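Local atomic coordinates of peptide chain release factor RF2 (Thermus thermophilus, PDB entry 2IHR), a protein that directs the termination of translation at the stop codons UGA and UAA, acting on the ribosome through a GGQ peptide hydrolysis motif. Residues G185-V190 with R312-D317; E128-A133 with G163-Q168; A116-Q121 with A206-I211. One frame throughout, in Å; residues are numbered along the deposited sequence.

Contact 1: G185-V190 with R312-D317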
ATOM      1  N   GLY A 185       8.874   3.693  -4.228  1.00 46.79           N
ATOM      2  CA  GLY A 185       9.719   4.754  -4.729  1.00 44.57           C
ATOM      3  C   GLY A 185      11.126   4.550  -4.235  1.00 48.45           C
ATOM      4  O   GLY A 185      11.443   3.464  -3.705  1.00 54.67           O
ATOM      5  N   VAL A 186      11.976   5.562  -4.400  1.00 51.20           N
ATOM      6  CA  VAL A 186      13.363   5.453  -3.944  1.00 55.76           C
ATOM      7  C   VAL A 186      13.565   6.160  -2.584  1.00 53.34           C
ATOM      8  O   VAL A 186      13.056   7.250  -2.332  1.00 55.83           O
ATOM      9  CB  VAL A 186      14.352   6.008  -5.023  1.00 56.52           C
ATOM     10  CG1 VAL A 186      15.796   5.860  -4.549  1.00 55.05           C
ATOM     11  CG2 VAL A 186      14.176   5.238  -6.306  1.00 51.73           C
ATOM     12  N   HIS A 187      14.329   5.539  -1.710  1.00 46.84           N
ATOM     13  CA  HIS A 187      14.515   6.104  -0.397  1.00 48.98           C
ATOM     14  C   HIS A 187      15.967   6.418  -0.181  1.00 48.40           C
ATOM     15  O   HIS A 187      16.836   5.556  -0.403  1.00 58.74           O
ATOM     16  CB  HIS A 187      13.980   5.094   0.657  1.00 45.70           C
ATOM     17  CG  HIS A 187      12.488   4.931   0.629  1.00 40.38           C
ATOM     18  ND1 HIS A 187      11.662   5.430   1.609  1.00 54.23           N
ATOM     19  CD2 HIS A 187      11.668   4.309  -0.260  1.00 49.76           C
ATOM     20  CE1 HIS A 187      10.405   5.116   1.345  1.00 45.97           C
ATOM     21  NE2 HIS A 187      10.381   4.435   0.212  1.00 48.65           N
ATOM     22  N   ARG A 188      16.260   7.648   0.249  1.00 51.75           N
ATOM     23  CA  ARG A 188      17.658   8.029   0.467  1.00 52.60           C
ATOM     24  C   ARG A 188      18.069   8.185   1.942  1.00 50.52           C
ATOM     25  O   ARG A 188      17.349   8.798   2.755  1.00 54.05           O
ATOM     26  CB  ARG A 188      17.965   9.314  -0.287  1.00 59.18           C
ATOM     27  CG  ARG A 188      19.361   9.769  -0.099  1.00 63.07           C
ATOM     28  CD  ARG A 188      19.655  10.973  -0.918  1.00 70.07           C
ATOM     29  NE  ARG A 188      19.017  12.159  -0.381  1.00 73.94           N
ATOM     30  CZ  ARG A 188      19.689  13.256  -0.045  1.00 78.09           C
ATOM     31  NH1 ARG A 188      21.004  13.289  -0.199  1.00 75.50           N
ATOM     32  NH2 ARG A 188      19.050  14.320   0.437  1.00 80.59           N
ATOM     33  N   LEU A 189      19.249   7.638   2.248  1.00 56.31           N
ATOM     34  CA  LEU A 189      19.849   7.641   3.572  1.00 58.76           C
ATOM     35  C   LEU A 189      21.142   8.424   3.640  1.00 61.61           C
ATOM     36  O   LEU A 189      22.052   8.220   2.859  1.00 69.59           O
ATOM     37  CB  LEU A 189      20.130   6.199   4.011  1.00 53.35           C
ATOM     38  CG  LEU A 189      20.294   5.822   5.515  1.00 57.70           C
ATOM     39  CD1 LEU A 189      21.723   5.425   5.766  1.00 53.97           C
ATOM     40  CD2 LEU A 189      19.857   6.919   6.426  1.00 50.97           C
ATOM     41  N   VAL A 190      21.220   9.324   4.595  1.00 59.98           N
ATOM     42  CA  VAL A 190      22.411  10.122   4.796  1.00 60.60           C
ATOM     43  C   VAL A 190      22.869  10.024   6.250  1.00 60.92           C
ATOM     44  O   VAL A 190      22.085  10.268   7.196  1.00 63.02           O
ATOM     45  CB  VAL A 190      22.133  11.582   4.484  1.00 70.42           C
ATOM     46  CG1 VAL A 190      23.425  12.339   4.431  1.00 57.29           C
ATOM     47  CG2 VAL A 190      21.339  11.683   3.188  1.00 65.82           C
ATOM     48  N   ARG A 312      11.701  10.235  -0.574  1.00 46.62           N
ATOM     49  CA  ARG A 312      11.837  10.647   0.807  1.00 43.97           C
ATOM     50  C   ARG A 312      13.253  10.568   1.305  1.00 41.55           C
ATOM     51  O   ARG A 312      14.002   9.737   0.824  1.00 48.25           O
ATOM     52  CB  ARG A 312      10.867   9.810   1.692  1.00 39.95           C
ATOM     53  CG  ARG A 312      10.876  10.301   3.134  1.00 42.80           C
ATOM     54  CD  ARG A 312      10.149   9.377   3.950  1.00 42.93           C
ATOM     55  NE  ARG A 312       8.796   9.262   3.469  1.00 43.56           N
ATOM     56  CZ  ARG A 312       8.156   8.119   3.428  1.00 47.58           C
ATOM     57  NH1 ARG A 312       8.793   7.021   3.840  1.00 41.84           N
ATOM     58  NH2 ARG A 312       6.915   8.078   2.952  1.00 37.45           N
ATOM     59  N   SER A 313      13.656  11.462   2.227  1.00 43.04           N
ATOM     60  CA  SER A 313      15.034  11.407   2.769  1.00 46.51           C
ATOM     61  C   SER A 313      15.114  11.275   4.274  1.00 51.30           C
ATOM     62  O   SER A 313      14.364  11.943   5.063  1.00 44.43           O
ATOM     63  CB  SER A 313      15.896  12.598   2.335  1.00 47.79           C
ATOM     64  OG  SER A 313      16.321  12.432   0.988  1.00 60.69           O
ATOM     65  N   TYR A 314      16.031  10.386   4.670  1.00 53.17           N
ATOM     66  CA  TYR A 314      16.253  10.098   6.074  1.00 56.75           C
ATOM     67  C   TYR A 314      17.640  10.527   6.430  1.00 52.89           C
ATOM     68  O   TYR A 314      18.566   9.735   6.368  1.00 55.81           O
ATOM     69  CB  TYR A 314      16.111   8.611   6.330  1.00 43.74           C
ATOM     70  CG  TYR A 314      14.791   8.022   5.903  1.00 41.86           C
ATOM     71  CD1 TYR A 314      14.449   7.934   4.537  1.00 41.34           C
ATOM     72  CD2 TYR A 314      13.896   7.489   6.856  1.00 39.62           C
ATOM     73  CE1 TYR A 314      13.270   7.333   4.115  1.00 38.03           C
ATOM     74  CE2 TYR A 314      12.705   6.873   6.447  1.00 37.88           C
ATOM     75  CZ  TYR A 314      12.417   6.794   5.086  1.00 38.23           C
ATOM     76  OH  TYR A 314      11.322   6.094   4.681  1.00 39.50           O
ATOM     77  N   VAL A 315      17.813  11.768   6.835  1.00 52.16           N
ATOM     78  CA  VAL A 315      19.173  12.175   7.106  1.00 56.84           C
ATOM     79  C   VAL A 315      19.361  12.312   8.592  1.00 59.10           C
ATOM     80  O   VAL A 315      18.975  13.292   9.211  1.00 55.01           O
ATOM     81  CB  VAL A 315      19.575  13.446   6.233  1.00 42.35           C
ATOM     82  CG1 VAL A 315      18.385  14.205   5.869  1.00 40.23           C
ATOM     83  CG2 VAL A 315      20.618  14.309   6.950  1.00 46.15           C
ATOM     84  N   LEU A 316      19.998  11.266   9.107  1.00 55.51           N
ATOM     85  CA  LEU A 316      20.241  11.018  10.503  1.00 54.21           C
ATOM     86  C   LEU A 316      21.201  11.832  11.338  1.00 55.15           C
ATOM     87  O   LEU A 316      20.949  12.015  12.521  1.00 63.31           O
ATOM     88  CB  LEU A 316      20.541   9.529  10.637  1.00 50.41           C
ATOM     89  CG  LEU A 316      19.605   8.605   9.799  1.00 51.48           C
ATOM     90  CD1 LEU A 316      19.832   7.204  10.260  1.00 43.56           C
ATOM     91  CD2 LEU A 316      18.076   8.909   9.903  1.00 42.97           C
ATOM     92  N   ASP A 317      22.290  12.319  10.773  1.00 57.22           N
ATOM     93  CA  ASP A 317      23.210  13.140  11.557  1.00 54.93           C
ATOM     94  C   ASP A 317      22.652  14.534  11.772  1.00 58.19           C
ATOM     95  O   ASP A 317      23.244  15.331  12.492  1.00 71.15           O
ATOM     96  CB  ASP A 317      24.549  13.279  10.853  1.00 50.54           C
ATOM     97  CG  ASP A 317      24.385  13.426   9.365  1.00 66.34           C
ATOM     98  OD1 ASP A 317      23.562  14.264   8.923  1.00 63.55           O
ATOM     99  OD2 ASP A 317      25.070  12.693   8.634  1.00 70.11           O
TER
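Arg312 opens the pairing through its carbonyl O, which accepts the backbone N of Arg188 at 3.1 Å in a nearly straight bond. Its side chain runs beside His187, the two pointing the same way, and NH1 reaches the edge of the imidazole near CE1. The same NH1 donates to Tyr314 OH at 2.8 Å, while NE and NH2 form salt bridges with Asp323 and Glu183; these three acceptors, two of them carboxylates, are consistent with a buried arginine. Ser313 emerges on the face of the sheet that carries Arg188. The Arg188 chain is extended as far as CD and then bends (chi3 73°), bringing NE to 3.0 Å from Ser313 OG, with a weak second bond from NH2; OG is also bonded to His324. Val190 CG2 lies over one face of the Arg188 guanidinium, offset toward its rim. An alanine in place of Arg188 would probably leave Ser313 OG without these two donors and Val190 CG2 without that cover. Tyr314 returns to the His187 side. Its backbone N donates to Arg188 O at 2.8 Å and its O accepts Val190 N. Its phenol meets the imidazole rim to rim, the planes 40° apart, and OH lies 3.2 Å from His187 ND1 in a hydrogen bond that either could donate. His187 NE2 is bonded to Glu183 O. Val315 packs beside Val190, CB to CB at 3.6 Å, two beta-branched residues well suited to a strand. Leu316 N then bonds Val190 O, and its CG meets Leu189 CD2 at 3.8 Å. These parallel strands lie inside the mixed sheet, between strands 201-213 and 320-323, while helix 127-145 covers the face bearing His187, Leu189 and Tyr314, with Trp132 edge-to-face against Tyr314.

Contact 2: E128-A133 with G163-Q168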
ATOM      1  N   GLU A 128      26.801   0.010   2.690  1.00 75.06           N
ATOM      2  CA  GLU A 128      25.887   0.948   3.330  1.00 72.35           C
ATOM      3  C   GLU A 128      24.477   0.731   2.791  1.00 73.84           C
ATOM      4  O   GLU A 128      23.502   0.740   3.560  1.00 72.46           O
ATOM      5  CB  GLU A 128      26.307   2.393   3.065  1.00 76.57           C
ATOM      6  CG  GLU A 128      26.865   3.157   4.260  1.00 76.10           C
ATOM      7  CD  GLU A 128      25.834   3.495   5.367  1.00 85.20           C
ATOM      8  OE1 GLU A 128      25.669   2.667   6.306  1.00 85.97           O
ATOM      9  OE2 GLU A 128      25.202   4.584   5.303  1.00 80.53           O
ATOM     10  N   ALA A 129      24.356   0.523   1.479  1.00 64.00           N
ATOM     11  CA  ALA A 129      23.026   0.304   0.918  1.00 64.33           C
ATOM     12  C   ALA A 129      22.315  -1.008   1.345  1.00 58.94           C
ATOM     13  O   ALA A 129      21.081  -1.095   1.344  1.00 55.72           O
ATOM     14  CB  ALA A 129      23.079   0.410  -0.620  1.00 46.60           C
ATOM     15  N   CYS A 130      23.073  -2.025   1.708  1.00 52.14           N
ATOM     16  CA  CYS A 130      22.455  -3.286   2.098  1.00 61.89           C
ATOM     17  C   CYS A 130      21.905  -3.145   3.511  1.00 59.02           C
ATOM     18  O   CYS A 130      20.836  -3.672   3.835  1.00 57.77           O
ATOM     19  CB  CYS A 130      23.474  -4.457   2.040  1.00 75.19           C
ATOM     20  SG  CYS A 130      24.258  -4.763   0.416  1.00 86.29           S
ATOM     21  N   ASP A 131      22.651  -2.431   4.340  1.00 65.63           N
ATOM     22  CA  ASP A 131      22.246  -2.189   5.712  1.00 67.37           C
ATOM     23  C   ASP A 131      20.955  -1.354   5.668  1.00 66.56           C
ATOM     24  O   ASP A 131      19.968  -1.665   6.353  1.00 65.12           O
ATOM     25  CB  ASP A 131      23.391  -1.459   6.440  1.00 76.83           C
ATOM     26  CG  ASP A 131      23.170  -1.340   7.950  1.00 78.70           C
ATOM     27  OD1 ASP A 131      22.630  -2.290   8.570  1.00 79.87           O
ATOM     28  OD2 ASP A 131      23.565  -0.287   8.517  1.00 72.01           O
ATOM     29  N   TRP A 132      20.965  -0.315   4.831  1.00 58.60           N
ATOM     30  CA  TRP A 132      19.812   0.572   4.655  1.00 53.60           C
ATOM     31  C   TRP A 132      18.562  -0.203   4.210  1.00 53.89           C
ATOM     32  O   TRP A 132      17.451   0.058   4.663  1.00 56.12           O
ATOM     33  CB  TRP A 132      20.179   1.647   3.627  1.00 52.66           C
ATOM     34  CG  TRP A 132      19.115   2.697   3.296  1.00 55.98           C
ATOM     35  CD1 TRP A 132      18.901   3.267   2.070  1.00 52.50           C
ATOM     36  CD2 TRP A 132      18.155   3.305   4.194  1.00 45.93           C
ATOM     37  NE1 TRP A 132      17.872   4.175   2.147  1.00 56.92           N
ATOM     38  CE2 TRP A 132      17.397   4.218   3.435  1.00 50.49           C
ATOM     39  CE3 TRP A 132      17.866   3.168   5.566  1.00 54.65           C
ATOM     40  CZ2 TRP A 132      16.374   4.980   3.987  1.00 46.92           C
ATOM     41  CZ3 TRP A 132      16.837   3.942   6.122  1.00 48.34           C
ATOM     42  CH2 TRP A 132      16.112   4.824   5.330  1.00 49.01           C
ATOM     43  N   ALA A 133      18.737  -1.139   3.293  1.00 53.86           N
ATOM     44  CA  ALA A 133      17.633  -1.941   2.815  1.00 55.37           C
ATOM     45  C   ALA A 133      17.027  -2.785   4.006  1.00 57.96           C
ATOM     46  O   ALA A 133      15.789  -2.921   4.177  1.00 50.57           O
ATOM     47  CB  ALA A 133      18.147  -2.837   1.684  1.00 45.12           C
ATOM     48  N   GLY A 163      23.827  -6.648   5.785  1.00 67.23           N
ATOM     49  CA  GLY A 163      22.475  -6.323   5.404  1.00 67.52           C
ATOM     50  C   GLY A 163      21.947  -7.248   4.356  1.00 66.72           C
ATOM     51  O   GLY A 163      22.485  -8.333   4.140  1.00 71.19           O
ATOM     52  N   ILE A 164      20.908  -6.809   3.675  1.00 69.34           N
ATOM     53  CA  ILE A 164      20.302  -7.640   2.672  1.00 61.03           C
ATOM     54  C   ILE A 164      20.515  -7.183   1.239  1.00 60.12           C
ATOM     55  O   ILE A 164      20.743  -6.002   0.987  1.00 59.40           O
ATOM     56  CB  ILE A 164      18.804  -7.754   2.956  1.00 51.98           C
ATOM     57  CG1 ILE A 164      18.142  -6.358   2.893  1.00 46.39           C
ATOM     58  CG2 ILE A 164      18.631  -8.483   4.289  1.00 46.24           C
ATOM     59  CD1 ILE A 164      16.643  -6.374   2.886  1.00 49.20           C
ATOM     60  N   ASP A 165      20.441  -8.134   0.308  1.00 54.10           N
ATOM     61  CA  ASP A 165      20.620  -7.838  -1.101  1.00 61.95           C
ATOM     62  C   ASP A 165      19.291  -7.844  -1.800  1.00 59.29           C
ATOM     63  O   ASP A 165      19.160  -7.386  -2.951  1.00 68.76           O
ATOM     64  CB  ASP A 165      21.534  -8.844  -1.762  1.00 78.93           C
ATOM     65  CG  ASP A 165      22.918  -8.294  -1.999  1.00 88.70           C
ATOM     66  OD1 ASP A 165      23.052  -7.184  -2.576  1.00 93.52           O
ATOM     67  OD2 ASP A 165      23.874  -8.988  -1.609  1.00 98.68           O
ATOM     68  N   TYR A 166      18.297  -8.349  -1.086  1.00 53.14           N
ATOM     69  CA  TYR A 166      16.948  -8.409  -1.605  1.00 51.03           C
ATOM     70  C   TYR A 166      16.017  -8.927  -0.503  1.00 54.20           C
ATOM     71  O   TYR A 166      16.424  -9.692   0.387  1.00 53.22           O
ATOM     72  CB  TYR A 166      16.942  -9.322  -2.828  1.00 50.89           C
ATOM     73  CG  TYR A 166      15.586  -9.639  -3.420  1.00 51.25           C
ATOM     74  CD1 TYR A 166      14.702 -10.511  -2.760  1.00 46.05           C
ATOM     75  CD2 TYR A 166      15.153  -9.026  -4.611  1.00 50.20           C
ATOM     76  CE1 TYR A 166      13.427 -10.759  -3.253  1.00 48.29           C
ATOM     77  CE2 TYR A 166      13.862  -9.266  -5.124  1.00 47.94           C
ATOM     78  CZ  TYR A 166      13.006 -10.134  -4.424  1.00 55.86           C
ATOM     79  OH  TYR A 166      11.713 -10.365  -4.851  1.00 63.56           O
ATOM     80  N   ALA A 167      14.771  -8.480  -0.539  1.00 50.03           N
ATOM     81  CA  ALA A 167      13.788  -8.921   0.439  1.00 52.57           C
ATOM     82  C   ALA A 167      12.452  -8.658  -0.180  1.00 55.26           C
ATOM     83  O   ALA A 167      12.302  -7.694  -0.914  1.00 52.86           O
ATOM     84  CB  ALA A 167      13.929  -8.148   1.747  1.00 65.46           C
ATOM     85  N   GLN A 168      11.497  -9.549   0.082  1.00 64.45           N
ATOM     86  CA  GLN A 168      10.133  -9.424  -0.431  1.00 62.82           C
ATOM     87  C   GLN A 168       9.114 -10.022   0.538  1.00 61.81           C
ATOM     88  O   GLN A 168       9.134 -11.211   0.826  1.00 57.17           O
ATOM     89  CB  GLN A 168       9.996 -10.108  -1.782  1.00 59.53           C
ATOM     90  CG  GLN A 168       8.565 -10.126  -2.246  1.00 73.41           C
ATOM     91  CD  GLN A 168       8.427 -10.782  -3.567  1.00 78.58           C
ATOM     92  OE1 GLN A 168       8.557 -12.010  -3.687  1.00 77.95           O
ATOM     93  NE2 GLN A 168       8.190  -9.972  -4.594  1.00 81.60           N
TER
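Cys130 O, on the helix, accepts the backbone N of Ile164 at 3.1 Å, the one hydrogen bond between 128-133 and 163-168. The donor stands well above the carbonyl plane, 55° out of it, and the N-H...O angle is 149°. Two weaker C-H...O contacts accompany this bond. Gly163 CA lies 3.5 Å from Cys130 O, and in return Cys130 CA approaches Ile164 O at 3.4 Å, so the two backbones meet through both polar and carbon-bound hydrogens. Glycine suits position 163 on two counts: its phi is positive, and a beta carbon there would run into Cys130 O and Asp131 N.

Helix 127-145 packs on one face of the mixed sheet, and the contact joins it to strand 164-172. That strand is the second from one edge of the sheet, and a classic beta bulge, with Asp165 and Tyr166 both facing Thr157 of edge strand 150-158, interrupts it close to where it meets the helix.

Apolar contact is centred on Ile164. Its CG1 sits between the backbone N and the carbonyl carbon (chi1 61°), and this branch reaches Ala133 CB at 3.7 Å. CD1 continues over the Ala133 backbone, 3.8 Å from its carbonyl carbon. The small methyl of alanine lets the isoleucine come this near the helix, while Leu156 touches Ile164 from the edge strand and Ile120 touches Ala133 from strand 115-122. Cys130 adds a compact, weakly polar side chain: its CB rests 3.3 Å from Ile164 O, and SG is 4.0 Å from Asp165 OD1, a loose contact. On the helix flank turned from the strand, Asp131 directs its carboxylate to a salt bridge with Arg191, which Glu128 shares.

Contact 3: A116-Q121 with A206-I211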
ATOM      1  N   ALA A 116      -0.775  -6.612   0.601  1.00 70.21           N
ATOM      2  CA  ALA A 116       0.314  -6.039  -0.151  1.00 59.93           C
ATOM      3  C   ALA A 116       1.580  -6.869  -0.290  1.00 62.23           C
ATOM      4  O   ALA A 116       1.971  -7.635   0.619  1.00 65.19           O
ATOM      5  CB  ALA A 116       0.631  -4.685   0.450  1.00 46.51           C
ATOM      6  N   ILE A 117       2.193  -6.732  -1.469  1.00 60.87           N
ATOM      7  CA  ILE A 117       3.459  -7.391  -1.810  1.00 62.49           C
ATOM      8  C   ILE A 117       4.445  -6.237  -1.959  1.00 62.76           C
ATOM      9  O   ILE A 117       4.384  -5.467  -2.935  1.00 62.73           O
ATOM     10  CB  ILE A 117       3.393  -8.123  -3.145  1.00 65.21           C
ATOM     11  CG1 ILE A 117       2.272  -9.163  -3.106  1.00 68.20           C
ATOM     12  CG2 ILE A 117       4.769  -8.751  -3.454  1.00 60.27           C
ATOM     13  CD1 ILE A 117       1.856  -9.681  -4.475  1.00 73.81           C
ATOM     14  N   LEU A 118       5.305  -6.102  -0.948  1.00 63.53           N
ATOM     15  CA  LEU A 118       6.315  -5.047  -0.863  1.00 58.34           C
ATOM     16  C   LEU A 118       7.703  -5.661  -1.071  1.00 63.13           C
ATOM     17  O   LEU A 118       8.040  -6.709  -0.465  1.00 57.41           O
ATOM     18  CB  LEU A 118       6.191  -4.342   0.499  1.00 47.02           C
ATOM     19  CG  LEU A 118       7.188  -3.223   0.903  1.00 51.68           C
ATOM     20  CD1 LEU A 118       6.461  -2.083   1.645  1.00 42.68           C
ATOM     21  CD2 LEU A 118       8.311  -3.828   1.745  1.00 44.74           C
ATOM     22  N   THR A 119       8.490  -5.026  -1.952  1.00 62.09           N
ATOM     23  CA  THR A 119       9.831  -5.540  -2.283  1.00 64.42           C
ATOM     24  C   THR A 119      10.911  -4.469  -2.136  1.00 66.65           C
ATOM     25  O   THR A 119      10.741  -3.339  -2.594  1.00 71.57           O
ATOM     26  CB  THR A 119       9.892  -6.037  -3.760  1.00 58.50           C
ATOM     27  OG1 THR A 119       8.706  -6.766  -4.087  1.00 59.16           O
ATOM     28  CG2 THR A 119      11.113  -6.923  -3.977  1.00 50.67           C
ATOM     29  N   ILE A 120      12.047  -4.850  -1.561  1.00 52.17           N
ATOM     30  CA  ILE A 120      13.175  -3.943  -1.315  1.00 52.04           C
ATOM     31  C   ILE A 120      14.479  -4.450  -1.894  1.00 52.30           C
ATOM     32  O   ILE A 120      14.843  -5.604  -1.710  1.00 56.70           O
ATOM     33  CB  ILE A 120      13.393  -3.746   0.210  1.00 59.29           C
ATOM     34  CG1 ILE A 120      12.163  -3.049   0.816  1.00 59.19           C
ATOM     35  CG2 ILE A 120      14.623  -2.871   0.477  1.00 52.21           C
ATOM     36  CD1 ILE A 120      11.817  -3.499   2.192  1.00 56.33           C
ATOM     37  N   GLN A 121      15.193  -3.590  -2.607  1.00 62.87           N
ATOM     38  CA  GLN A 121      16.486  -3.981  -3.151  1.00 61.08           C
ATOM     39  C   GLN A 121      17.417  -2.824  -2.944  1.00 60.97           C
ATOM     40  O   GLN A 121      17.002  -1.689  -3.085  1.00 66.16           O
ATOM     41  CB  GLN A 121      16.357  -4.285  -4.643  1.00 65.61           C
ATOM     42  CG  GLN A 121      15.699  -5.625  -4.916  1.00 76.24           C
ATOM     43  CD  GLN A 121      15.528  -5.925  -6.380  1.00 77.14           C
ATOM     44  OE1 GLN A 121      14.627  -5.401  -7.051  1.00 76.42           O
ATOM     45  NE2 GLN A 121      16.397  -6.782  -6.892  1.00 83.53           N
ATOM     46  N   ALA A 206      17.959   2.794  -1.745  1.00 47.39           N
ATOM     47  CA  ALA A 206      17.302   1.485  -1.824  1.00 43.81           C
ATOM     48  C   ALA A 206      15.971   1.868  -2.423  1.00 41.23           C
ATOM     49  O   ALA A 206      15.490   2.945  -2.138  1.00 42.46           O
ATOM     50  CB  ALA A 206      17.119   0.870  -0.445  1.00 44.46           C
ATOM     51  N   GLY A 207      15.408   1.031  -3.281  1.00 51.32           N
ATOM     52  CA  GLY A 207      14.105   1.331  -3.855  1.00 53.07           C
ATOM     53  C   GLY A 207      13.079   0.373  -3.246  1.00 52.39           C
ATOM     54  O   GLY A 207      13.436  -0.775  -2.911  1.00 54.20           O
ATOM     55  N   VAL A 208      11.829   0.830  -3.108  1.00 55.88           N
ATOM     56  CA  VAL A 208      10.745   0.035  -2.512  1.00 54.79           C
ATOM     57  C   VAL A 208       9.597  -0.092  -3.490  1.00 61.33           C
ATOM     58  O   VAL A 208       9.177   0.914  -4.048  1.00 64.66           O
ATOM     59  CB  VAL A 208      10.186   0.732  -1.187  1.00 48.38           C
ATOM     60  CG1 VAL A 208       8.938   0.047  -0.680  1.00 34.56           C
ATOM     61  CG2 VAL A 208      11.250   0.716  -0.081  1.00 34.29           C
ATOM     62  N   GLU A 209       9.105  -1.321  -3.714  1.00 59.56           N
ATOM     63  CA  GLU A 209       7.949  -1.551  -4.583  1.00 64.78           C
ATOM     64  C   GLU A 209       6.821  -2.215  -3.821  1.00 58.12           C
ATOM     65  O   GLU A 209       7.058  -3.041  -2.912  1.00 58.22           O
ATOM     66  CB  GLU A 209       8.274  -2.428  -5.788  1.00 56.65           C
ATOM     67  CG  GLU A 209       8.014  -1.714  -7.140  1.00 99.62           C
ATOM     68  CD  GLU A 209       6.628  -1.033  -7.276  1.00122.35           C
ATOM     69  OE1 GLU A 209       6.488  -0.151  -8.149  1.00138.05           O
ATOM     70  OE2 GLU A 209       5.682  -1.370  -6.536  1.00138.36           O
ATOM     71  N   VAL A 210       5.610  -1.847  -4.231  1.00 62.87           N
ATOM     72  CA  VAL A 210       4.370  -2.332  -3.673  1.00 60.24           C
ATOM     73  C   VAL A 210       3.331  -2.475  -4.797  1.00 61.55           C
ATOM     74  O   VAL A 210       3.062  -1.511  -5.523  1.00 68.93           O
ATOM     75  CB  VAL A 210       3.783  -1.321  -2.626  1.00 48.96           C
ATOM     76  CG1 VAL A 210       2.746  -2.017  -1.700  1.00 39.01           C
ATOM     77  CG2 VAL A 210       4.898  -0.729  -1.825  1.00 41.54           C
ATOM     78  N   ILE A 211       2.761  -3.678  -4.934  1.00 64.70           N
ATOM     79  CA  ILE A 211       1.706  -3.985  -5.909  1.00 57.19           C
ATOM     80  C   ILE A 211       0.655  -4.790  -5.111  1.00 60.81           C
ATOM     81  O   ILE A 211       0.962  -5.363  -4.071  1.00 62.67           O
ATOM     82  CB  ILE A 211       2.242  -4.853  -7.026  1.00 60.78           C
ATOM     83  CG1 ILE A 211       2.569  -6.235  -6.452  1.00 57.21           C
ATOM     84  CG2 ILE A 211       3.438  -4.144  -7.723  1.00 45.48           C
ATOM     85  CD1 ILE A 211       3.223  -7.157  -7.401  1.00 49.93           C
TER
HETATM   86  O   HOH W   1       6.575  -5.467  -4.478  1.00 43.74           O
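Thr119 and Glu209 face each other as a hydrogen-bonded pair of antiparallel strands: Thr119 N donates to Glu209 O at 2.6 Å, and Glu209 N returns a bond of 2.8 Å to Thr119 O. Ile117 and Ile211 exchange a similar pair of bonds. At the other end Gly207 N donates to Gln121 O at 3.2 Å, whereas the bond from Gln121 N to Gly207 O is weak. The backbone groups of Leu118 and Ile120 turn the other way and pair with Ile169 and Ala167 of strand 164-172, while Ala206 and Val208 turn to His187 and Gly185.

A water adds a second layer of bonding. It donates to Ile117 O at 2.7 Å and weakly to Glu209 O, carbonyls that already accept across the strands, and lies a short 2.5 Å from Thr119 OG1, in a bond of unsettled direction. Gln168 NE2 holds that hydroxyl too, which makes threonine apt here: beta-branched for a strand, yet able to bind water.

The face bearing Leu118, Ile120, Val208 and Val210 is hydrocarbon. Leu118 CD1 lies across Val208 CG1 and Val210 CG2, each 4.0 Å away, and Ile120 runs beside Val208; helix 127-145 lies against Leu118 and Ile120, helix 176-180 against Val210. On the water's face, Ile117 CB meets Ile211 CG1 at 3.9 Å next to helix 268-294.

The chemistry is thus two-sided: one face offers only apolar side chains to the helices over it, while the other mixes isoleucines with polar groups and admits water, as expected of a sheet only partly covered there.

Overall arrangement
All three contacts belong to one mixed sheet and the helix 127-145 packed on it. Contact 3 joins two central strands; contact 1 lies beyond strand 201-213, its centre about 16 Å from that of contact 3, and contact 2 toward the opposite edge, about 12 Å from contact 3, centre to centre. Centres of contacts 1 and 2 are about 14 Å apart, yet the helix bridges them: Trp132 NE1 is hydrogen-bonded to His187 O. Along the chain, 116-121 comes first, then contact 2, then 185-190, 206-211 and finally 312-317. That last strand, in the RF-1 region, extends, beside 185-190, a sheet begun in the PCRF region, which thus draws strands from both.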